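Local structure of carbonic anhydrase (Coccomyxa sp. PA, 3UCJ) at the interface of chains A and B. The protein catalyses the reversible hydration of carbon dioxide to hydrogencarbonate as a zinc-dependent beta-class carbonic anhydrase, here held in complex with the inhibitor acetazolamide. Sequence-based numbering; all coordinates share one arbitrary frame. Chains: chain A/B, Carbonic anhydrase.

The interface of chains A and B. Residues chain A 57, 193-195; chain B 16-17, 19-20.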
loop_
_atom_site.group_PDB
_atom_site.type_symbol
_atom_site.label_atom_id
_atom_site.label_comp_id
_atom_site.label_asym_id
_atom_site.label_seq_id
_atom_site.Cartn_x
_atom_site.Cartn_y
_atom_site.Cartn_z
ATOM N N LEU A 57 6.831 -9.740 27.695
ATOM C CA LEU A 57 5.774 -9.414 28.666
ATOM C C LEU A 57 4.837 -10.568 28.980
ATOM O O LEU A 57 4.190 -10.589 30.053
ATOM C CB LEU A 57 4.990 -8.157 28.279
ATOM C CG LEU A 57 4.034 -8.265 27.102
ATOM C CD1 LEU A 57 2.693 -8.517 27.641
ATOM C CD2 LEU A 57 4.087 -6.921 26.302
ATOM N N GLY A 193 4.216 -2.528 33.306
ATOM C CA GLY A 193 4.433 -3.852 32.718
ATOM C C GLY A 193 3.232 -4.780 32.753
ATOM O O GLY A 193 3.335 -5.968 32.398
ATOM N N LEU A 194 2.073 -4.257 33.083
ATOM C CA LEU A 194 0.886 -5.071 33.125
ATOM C C LEU A 194 -0.032 -4.888 31.919
ATOM O O LEU A 194 -0.243 -3.753 31.485
ATOM C CB LEU A 194 0.079 -4.724 34.375
ATOM C CG LEU A 194 0.810 -5.102 35.684
ATOM C CD1 LEU A 194 0.235 -4.245 36.790
ATOM C CD2 LEU A 194 0.537 -6.601 35.954
ATOM N N VAL A 195 -0.598 -6.013 31.501
ATOM C CA VAL A 195 -1.670 -6.146 30.542
ATOM C C VAL A 195 -3.040 -6.193 31.225
ATOM O O VAL A 195 -3.224 -6.902 32.244
ATOM C CB VAL A 195 -1.468 -7.477 29.713
ATOM C CG1 VAL A 195 -2.740 -7.897 28.853
ATOM C CG2 VAL A 195 -0.220 -7.332 28.830
ATOM N N ASN B 16 1.806 -12.808 32.753
ATOM C CA ASN B 16 2.236 -11.430 32.608
ATOM C C ASN B 16 2.461 -10.745 33.983
ATOM O O ASN B 16 3.462 -10.055 34.201
ATOM C CB ASN B 16 1.276 -10.596 31.739
ATOM C CG ASN B 16 1.492 -9.077 31.948
ATOM O OD1 ASN B 16 0.679 -8.424 32.612
ATOM N ND2 ASN B 16 2.636 -8.535 31.488
ATOM N N ARG B 17 1.516 -10.965 34.899
ATOM C CA ARG B 17 1.646 -10.463 36.302
ATOM C C ARG B 17 2.879 -11.039 37.012
ATOM O O ARG B 17 3.688 -10.280 37.557
ATOM C CB ARG B 17 0.419 -10.840 37.141
ATOM C CG ARG B 17 0.545 -10.270 38.607
ATOM C CD ARG B 17 -0.812 -10.167 39.261
ATOM N NE ARG B 17 -1.789 -9.633 38.308
ATOM C CZ ARG B 17 -2.105 -8.340 38.148
ATOM N NH1 ARG B 17 -1.533 -7.377 38.903
ATOM N NH2 ARG B 17 -3.008 -8.016 37.222
ATOM N N TRP B 19 5.605 -12.220 35.721
ATOM C CA TRP B 19 6.748 -11.567 35.075
ATOM C C TRP B 19 6.970 -10.115 35.523
ATOM O O TRP B 19 8.108 -9.708 35.799
ATOM C CB TRP B 19 6.594 -11.626 33.537
ATOM C CG TRP B 19 7.586 -10.755 32.792
ATOM C CD1 TRP B 19 8.905 -11.051 32.540
ATOM C CD2 TRP B 19 7.357 -9.425 32.234
ATOM N NE1 TRP B 19 9.501 -10.009 31.844
ATOM C CE2 TRP B 19 8.586 -9.004 31.640
ATOM C CE3 TRP B 19 6.229 -8.563 32.156
ATOM C CZ2 TRP B 19 8.728 -7.760 30.982
ATOM C CZ3 TRP B 19 6.385 -7.327 31.510
ATOM C CH2 TRP B 19 7.612 -6.947 30.930
ATOM N N ALA B 20 5.910 -9.312 35.521
ATOM C CA ALA B 20 6.065 -7.883 35.887
ATOM C C ALA B 20 6.521 -7.716 37.367
ATOM O O ALA B 20 7.418 -6.927 37.680
ATOM C CB ALA B 20 4.775 -7.093 35.621
HETATM O O HOH W 1 -1.778 -9.121 33.692
#
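The side-chain amide of B:Asn16 meets the backbone of A:Leu57, A:Gly193 and A:Val195 at both of its ends. Its ND2 gives one hydrogen to the carbonyl O of A:Gly193 at 2.8 Å, approached almost head-on. The other goes to the carbonyl O of A:Leu57, 2.9 Å from ND2. Both acceptors lie in or close to the amide plane, so the two N-H groups point straight at them. At the opposite end, OD1 accepts a hydrogen bond from the backbone N of A:Val195 at 2.9 Å. This bond is straight at the hydrogen (173°), but the donor stands above the amide plane rather than in it. Water 1 also bonds to OD1 and to the carbonyl O of A:Val195, a second link to the same strand. Together these bonds fix which end of the amide is oxygen and which is nitrogen. A chi1 of 162° turns CG away from the backbone N of B:Asn16 and sends the amide off the helix towards chain A. With an alanine in place of B:Asn16, the carbonyls of A:Leu57 and A:Gly193 and the backbone N of A:Val195 would probably lose their mate from chain B.

Packing contacts flank the amide. The CA of A:Leu57 sits over one face of the six-membered ring of B:Trp19, 3.6 Å from its centroid. The carbonyl O of A:Gly193 lies at the edge of that ring, in its plane, with CB of B:Ala20 nearby. On the other flank, CD2 of A:Leu194 packs on a face of the B:Arg17 guanidinium, 3.8 Å from CZ and offset towards the rim.

All four chain B residues belong to the N-terminal helix 10-26, an arm packed on the partner subunit of a two-fold dimer. Such arms are usual in beta-class carbonic anhydrases, so this is probably the biological dimer. The arm meets the end of helix 54-57, the loop residue A:Gly193 and the start of strand 194-197. The twin contact, with chains exchanged, repeats this packing.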